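Local coordinates for protein SusD homolog (Bacteroides thetaiotaomicron, PDB 3EHM) that probably binds mucin O-glycans at the cell surface as a SusD-like lipoprotein, helping this gut symbiont to use host glycans, at residues A[453-467]-A[481-493]. Sequence-based numbering, arbitrary orientation.
Sequences WTEYRRTGFPYLMKP and EDCRVPERFRFAP
Val-485 pushes its two methyls into a pocket made by Trp-453, Tyr-456 and Leu-464, and the packing here is close. Val-485 CG1 presses on Leu-464 CD1 at 3.4 Å, tighter than usual for two carbons, while its CG2 lies 3.6 Å from Tyr-456 CE2 and also meets the indole edge of Trp-453. That same leucine methyl sits over the centre of the Tyr-456 ring. With CG swung anti to its backbone N (chi1 178°), Trp-453 turns its NE1 to Pro-486 O, a 3.1 Å hydrogen bond lying in the carbonyl plane, and the far edge of the indole points at the face of Phe-489 in a T-shaped pair, planes at 60°. Val-139 of helix 116-140 touches both side chains. The end of helix 449-459, in the largely helical SusD fold with its tetratricopeptide repeats, is lined by an irregular chain running between helices 472-475 and 495-498. Arg-457 lays its guanidinium against one face of the indole; NE returns to Trp-453 O, and NH1 donates to Glu-487 O at 2.9 Å, nearly straight (165°) but from above the carbonyl plane, and also to Asp-138 O. A leucine in its place would probably leave Glu-487 O and Asp-138 O without this donor and take away the flat group lying on the indole. The solvent side lies at Arg-484, partly exposed although well covered: its extended chain passes Lys-466 and Pro-467 and gives Leu-464 O only a weak bond from NH1 (2.8 Å), an atom shared with Gln-529, while a water bridges Arg-484 N (2.9 Å) and Tyr-456 OH (2.7 Å).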
loop_
_atom_site.group_PDB
_atom_site.type_symbol
_atom_site.label_atom_id
_atom_site.label_comp_id
_atom_site.label_asym_id
_atom_site.label_seq_id
_atom_site.Cartn_x
_atom_site.Cartn_y
_atom_site.Cartn_z
ATOM N N TRP A 453 -3.844 -2.207 2.389
ATOM C CA TRP A 453 -3.917 -3.303 3.342
ATOM C C TRP A 453 -3.701 -2.771 4.760
ATOM O O TRP A 453 -4.364 -3.198 5.702
ATOM C CB TRP A 453 -2.865 -4.359 2.993
ATOM C CG TRP A 453 -2.819 -5.512 3.934
ATOM C CD1 TRP A 453 -3.877 -6.104 4.564
ATOM C CD2 TRP A 453 -1.659 -6.258 4.309
ATOM N NE1 TRP A 453 -3.447 -7.177 5.308
ATOM C CE2 TRP A 453 -2.088 -7.295 5.170
ATOM C CE3 TRP A 453 -0.296 -6.156 4.000
ATOM C CZ2 TRP A 453 -1.204 -8.222 5.726
ATOM C CZ3 TRP A 453 0.586 -7.084 4.554
ATOM C CH2 TRP A 453 0.124 -8.102 5.408
ATOM N N THR A 454 -2.774 -1.830 4.902
ATOM C CA THR A 454 -2.496 -1.220 6.199
ATOM C C THR A 454 -3.717 -0.428 6.672
ATOM O O THR A 454 -4.130 -0.533 7.831
ATOM C CB THR A 454 -1.284 -0.266 6.115
ATOM O OG1 THR A 454 -0.113 -1.020 5.779
ATOM C CG2 THR A 454 -1.058 0.446 7.439
ATOM N N GLU A 455 -4.298 0.361 5.774
ATOM C CA GLU A 455 -5.458 1.163 6.136
ATOM C C GLU A 455 -6.672 0.320 6.491
ATOM O O GLU A 455 -7.459 0.703 7.356
ATOM C CB GLU A 455 -5.790 2.156 5.020
ATOM C CG GLU A 455 -4.830 3.330 4.999
ATOM C CD GLU A 455 -4.908 4.155 6.276
ATOM O OE1 GLU A 455 -5.800 5.025 6.370
ATOM O OE2 GLU A 455 -4.091 3.925 7.195
ATOM N N TYR A 456 -6.833 -0.824 5.834
ATOM C CA TYR A 456 -7.954 -1.705 6.149
ATOM C C TYR A 456 -7.772 -2.269 7.559
ATOM O O TYR A 456 -8.699 -2.268 8.368
ATOM C CB TYR A 456 -8.039 -2.873 5.167
ATOM C CG TYR A 456 -9.008 -3.940 5.629
ATOM C CD1 TYR A 456 -10.387 -3.761 5.505
ATOM C CD2 TYR A 456 -8.547 -5.101 6.259
ATOM C CE1 TYR A 456 -11.287 -4.707 5.999
ATOM C CE2 TYR A 456 -9.437 -6.054 6.759
ATOM C CZ TYR A 456 -10.804 -5.848 6.625
ATOM O OH TYR A 456 -11.688 -6.778 7.119
ATOM N N ARG A 457 -6.573 -2.761 7.842
ATOM C CA ARG A 457 -6.275 -3.323 9.155
ATOM C C ARG A 457 -6.433 -2.292 10.269
ATOM O O ARG A 457 -6.874 -2.620 11.372
ATOM C CB ARG A 457 -4.854 -3.891 9.174
ATOM C CG ARG A 457 -4.685 -5.185 8.385
ATOM C CD ARG A 457 -3.226 -5.613 8.364
ATOM N NE ARG A 457 -2.426 -4.770 7.479
ATOM C CZ ARG A 457 -1.100 -4.687 7.527
ATOM N NH1 ARG A 457 -0.421 -5.390 8.425
ATOM N NH2 ARG A 457 -0.450 -3.910 6.673
ATOM N N ARG A 458 -6.082 -1.043 9.982
ATOM C CA ARG A 458 -6.194 0.015 10.983
ATOM C C ARG A 458 -7.637 0.421 11.269
ATOM O O ARG A 458 -8.028 0.553 12.432
ATOM C CB ARG A 458 -5.413 1.262 10.541
ATOM C CG ARG A 458 -5.595 2.471 11.468
ATOM C CD ARG A 458 -4.810 3.693 10.981
ATOM N NE ARG A 458 -5.383 4.327 9.790
ATOM C CZ ARG A 458 -6.324 5.265 9.816
ATOM N NH1 ARG A 458 -6.809 5.692 10.977
ATOM N NH2 ARG A 458 -6.776 5.788 8.679
ATOM N N THR A 459 -8.424 0.590 10.208
ATOM C CA THR A 459 -9.810 1.046 10.326
ATOM C C THR A 459 -10.925 0.018 10.178
ATOM O O THR A 459 -12.010 0.192 10.738
ATOM C CB THR A 459 -10.099 2.139 9.289
ATOM O OG1 THR A 459 -10.161 1.549 7.983
ATOM C CG2 THR A 459 -8.997 3.191 9.304
ATOM N N GLY A 460 -10.675 -1.033 9.410
ATOM C CA GLY A 460 -11.701 -2.036 9.187
ATOM C C GLY A 460 -12.420 -1.734 7.883
ATOM O O GLY A 460 -13.361 -2.432 7.503
ATOM N N PHE A 461 -11.968 -0.691 7.189
ATOM C CA PHE A 461 -12.571 -0.296 5.921
ATOM C C PHE A 461 -11.583 -0.346 4.752
ATOM O O PHE A 461 -10.377 -0.169 4.923
ATOM C CB PHE A 461 -13.136 1.124 6.016
ATOM C CG PHE A 461 -14.097 1.329 7.152
ATOM C CD1 PHE A 461 -15.158 0.450 7.364
ATOM C CD2 PHE A 461 -13.967 2.435 7.987
ATOM C CE1 PHE A 461 -16.077 0.672 8.392
ATOM C CE2 PHE A 461 -14.880 2.668 9.015
ATOM C CZ PHE A 461 -15.939 1.782 9.216
ATOM N N PRO A 462 -12.089 -0.613 3.541
ATOM C CA PRO A 462 -13.505 -0.866 3.261
ATOM C C PRO A 462 -13.819 -2.326 3.572
ATOM O O PRO A 462 -12.908 -3.115 3.820
ATOM C CB PRO A 462 -13.609 -0.564 1.772
ATOM C CG PRO A 462 -12.291 -1.076 1.261
ATOM C CD PRO A 462 -11.308 -0.550 2.292
ATOM N N TYR A 463 -15.098 -2.691 3.580
ATOM C CA TYR A 463 -15.454 -4.081 3.828
ATOM C C TYR A 463 -14.926 -4.859 2.628
ATOM O O TYR A 463 -14.973 -4.373 1.500
ATOM C CB TYR A 463 -16.972 -4.244 3.956
ATOM C CG TYR A 463 -17.555 -3.602 5.201
ATOM C CD1 TYR A 463 -16.782 -3.440 6.356
ATOM C CD2 TYR A 463 -18.888 -3.189 5.237
ATOM C CE1 TYR A 463 -17.326 -2.881 7.517
ATOM C CE2 TYR A 463 -19.442 -2.634 6.392
ATOM C CZ TYR A 463 -18.654 -2.483 7.523
ATOM O OH TYR A 463 -19.196 -1.937 8.659
ATOM N N LEU A 464 -14.429 -6.066 2.870
ATOM C CA LEU A 464 -13.846 -6.867 1.805
ATOM C C LEU A 464 -14.566 -8.172 1.524
ATOM O O LEU A 464 -15.287 -8.698 2.372
ATOM C CB LEU A 464 -12.397 -7.211 2.157
ATOM C CG LEU A 464 -11.507 -6.091 2.691
ATOM C CD1 LEU A 464 -10.234 -6.690 3.261
ATOM C CD2 LEU A 464 -11.197 -5.101 1.586
HETATM N N MSE A 465 -14.349 -8.691 0.320
HETATM C CA MSE A 465 -14.905 -9.978 -0.070
HETATM C C MSE A 465 -14.113 -10.937 0.815
HETATM O O MSE A 465 -12.901 -10.776 0.969
HETATM C CB MSE A 465 -14.603 -10.268 -1.547
HETATM C CG MSE A 465 -15.330 -9.363 -2.538
HETATM SE SE MSE A 465 -17.121 -9.989 -2.926
HETATM C CE MSE A 465 -17.567 -8.784 -4.379
ATOM N N LYS A 466 -14.784 -11.921 1.403
ATOM C CA LYS A 466 -14.111 -12.873 2.282
ATOM C C LYS A 466 -13.203 -13.809 1.495
ATOM O O LYS A 466 -13.444 -14.078 0.321
ATOM C CB LYS A 466 -15.150 -13.698 3.043
ATOM C CG LYS A 466 -15.971 -14.596 2.136
ATOM C CD LYS A 466 -17.127 -15.259 2.867
ATOM C CE LYS A 466 -17.959 -16.088 1.897
ATOM N NZ LYS A 466 -19.403 -16.089 2.282
ATOM N N PRO A 467 -12.146 -14.328 2.136
ATOM C CA PRO A 467 -11.247 -15.236 1.422
ATOM C C PRO A 467 -11.981 -16.495 0.961
ATOM O O PRO A 467 -12.848 -17.008 1.659
ATOM C CB PRO A 467 -10.158 -15.526 2.454
ATOM C CG PRO A 467 -10.882 -15.380 3.769
ATOM C CD PRO A 467 -11.720 -14.153 3.536
ATOM N N GLU A 481 -13.954 -15.357 10.562
ATOM C CA GLU A 481 -14.953 -14.462 11.145
ATOM C C GLU A 481 -14.252 -13.246 11.737
ATOM O O GLU A 481 -14.792 -12.140 11.742
ATOM C CB GLU A 481 -15.743 -15.184 12.239
ATOM C CG GLU A 481 -17.255 -15.019 12.125
ATOM C CD GLU A 481 -17.896 -14.580 13.431
ATOM O OE1 GLU A 481 -17.612 -13.445 13.878
ATOM O OE2 GLU A 481 -18.681 -15.369 14.010
ATOM N N ASP A 482 -13.040 -13.462 12.239
ATOM C CA ASP A 482 -12.250 -12.383 12.821
ATOM C C ASP A 482 -11.217 -11.861 11.824
ATOM O O ASP A 482 -10.707 -10.748 11.980
ATOM C CB ASP A 482 -11.535 -12.868 14.083
ATOM C CG ASP A 482 -12.497 -13.233 15.192
ATOM O OD1 ASP A 482 -13.211 -12.327 15.677
ATOM O OD2 ASP A 482 -12.540 -14.425 15.575
ATOM N N CYS A 483 -10.912 -12.665 10.804
ATOM C CA CYS A 483 -9.934 -12.281 9.791
ATOM C C CYS A 483 -10.329 -12.559 8.344
ATOM O O CYS A 483 -10.589 -13.703 7.961
ATOM C CB CYS A 483 -8.582 -12.968 10.055
ATOM S SG CYS A 483 -7.651 -12.321 11.475
ATOM N N ARG A 484 -10.373 -11.500 7.545
ATOM C CA ARG A 484 -10.652 -11.634 6.122
ATOM C C ARG A 484 -9.307 -11.423 5.430
ATOM O O ARG A 484 -9.165 -11.677 4.240
ATOM C CB ARG A 484 -11.682 -10.605 5.655
ATOM C CG ARG A 484 -13.073 -10.910 6.182
ATOM C CD ARG A 484 -14.162 -10.109 5.488
ATOM N NE ARG A 484 -15.459 -10.452 6.056
ATOM C CZ ARG A 484 -16.609 -9.886 5.717
ATOM N NH1 ARG A 484 -16.645 -8.934 4.793
ATOM N NH2 ARG A 484 -17.727 -10.269 6.320
ATOM N N VAL A 485 -8.326 -10.959 6.207
ATOM C CA VAL A 485 -6.956 -10.736 5.730
ATOM C C VAL A 485 -6.016 -10.961 6.911
ATOM O O VAL A 485 -6.434 -10.868 8.059
ATOM C CB VAL A 485 -6.724 -9.281 5.224
ATOM C CG1 VAL A 485 -7.807 -8.892 4.240
ATOM C CG2 VAL A 485 -6.676 -8.305 6.394
ATOM N N PRO A 486 -4.737 -11.286 6.649
ATOM C CA PRO A 486 -3.838 -11.485 7.788
ATOM C C PRO A 486 -3.631 -10.121 8.455
ATOM O O PRO A 486 -3.726 -9.083 7.792
ATOM C CB PRO A 486 -2.553 -12.002 7.134
ATOM C CG PRO A 486 -3.051 -12.669 5.873
ATOM C CD PRO A 486 -4.095 -11.699 5.390
ATOM N N GLU A 487 -3.369 -10.112 9.757
ATOM C CA GLU A 487 -3.145 -8.856 10.469
ATOM C C GLU A 487 -1.705 -8.377 10.262
ATOM O O GLU A 487 -1.386 -7.207 10.492
ATOM C CB GLU A 487 -3.397 -9.036 11.973
ATOM C CG GLU A 487 -4.840 -9.343 12.376
ATOM C CD GLU A 487 -5.796 -8.182 12.146
ATOM O OE1 GLU A 487 -5.332 -7.026 12.021
ATOM O OE2 GLU A 487 -7.023 -8.428 12.105
ATOM N N ARG A 488 -0.838 -9.283 9.821
ATOM C CA ARG A 488 0.572 -8.953 9.610
ATOM C C ARG A 488 1.307 -10.165 9.066
ATOM O O ARG A 488 0.786 -11.277 9.100
ATOM C CB ARG A 488 1.223 -8.574 10.947
ATOM C CG ARG A 488 1.243 -9.734 11.966
ATOM C CD ARG A 488 1.898 -9.350 13.299
ATOM N NE ARG A 488 3.358 -9.250 13.223
ATOM C CZ ARG A 488 4.195 -10.278 13.345
ATOM N NH1 ARG A 488 3.733 -11.503 13.553
ATOM N NH2 ARG A 488 5.504 -10.082 13.260
ATOM N N PHE A 489 2.516 -9.938 8.561
ATOM C CA PHE A 489 3.365 -11.024 8.090
ATOM C C PHE A 489 4.109 -11.419 9.363
ATOM O O PHE A 489 4.213 -10.611 10.285
ATOM C CB PHE A 489 4.396 -10.527 7.064
ATOM C CG PHE A 489 3.989 -10.714 5.627
ATOM C CD1 PHE A 489 2.756 -11.269 5.294
ATOM C CD2 PHE A 489 4.850 -10.329 4.599
ATOM C CE1 PHE A 489 2.385 -11.435 3.956
ATOM C CE2 PHE A 489 4.485 -10.491 3.260
ATOM C CZ PHE A 489 3.249 -11.047 2.942
ATOM N N ARG A 490 4.615 -12.646 9.433
ATOM C CA ARG A 490 5.378 -13.053 10.608
ATOM C C ARG A 490 6.822 -13.176 10.141
ATOM O O ARG A 490 7.075 -13.395 8.957
ATOM C CB ARG A 490 4.902 -14.407 11.155
ATOM C CG ARG A 490 5.297 -15.601 10.294
ATOM C CD ARG A 490 5.165 -16.921 11.042
ATOM N NE ARG A 490 5.583 -18.040 10.202
ATOM C CZ ARG A 490 5.866 -19.257 10.653
ATOM N NH1 ARG A 490 5.776 -19.527 11.949
ATOM N NH2 ARG A 490 6.257 -20.202 9.805
ATOM N N PHE A 491 7.769 -13.017 11.056
ATOM C CA PHE A 491 9.172 -13.152 10.693
ATOM C C PHE A 491 9.457 -14.630 10.475
ATOM O O PHE A 491 8.723 -15.491 10.968
ATOM C CB PHE A 491 10.069 -12.614 11.808
ATOM C CG PHE A 491 9.989 -11.128 11.978
ATOM C CD1 PHE A 491 10.623 -10.280 11.081
ATOM C CD2 PHE A 491 9.240 -10.573 13.009
ATOM C CE1 PHE A 491 10.512 -8.897 11.207
ATOM C CE2 PHE A 491 9.124 -9.190 13.144
ATOM C CZ PHE A 491 9.759 -8.354 12.240
ATOM N N ALA A 492 10.510 -14.918 9.721
ATOM C CA ALA A 492 10.905 -16.294 9.458
ATOM C C ALA A 492 11.467 -16.858 10.762
ATOM O O ALA A 492 12.407 -16.303 11.327
ATOM C CB ALA A 492 11.968 -16.326 8.361
ATOM N N PRO A 493 10.885 -17.960 11.268
ATOM C CA PRO A 493 11.353 -18.571 12.515
ATOM C C PRO A 493 12.872 -18.743 12.599
ATOM O O PRO A 493 13.481 -18.433 13.622
ATOM C CB PRO A 493 10.612 -19.906 12.537
ATOM C CG PRO A 493 9.302 -19.551 11.911
ATOM C CD PRO A 493 9.730 -18.699 10.725
HETATM O O HOH W 1 -10.824 -8.820 8.657
#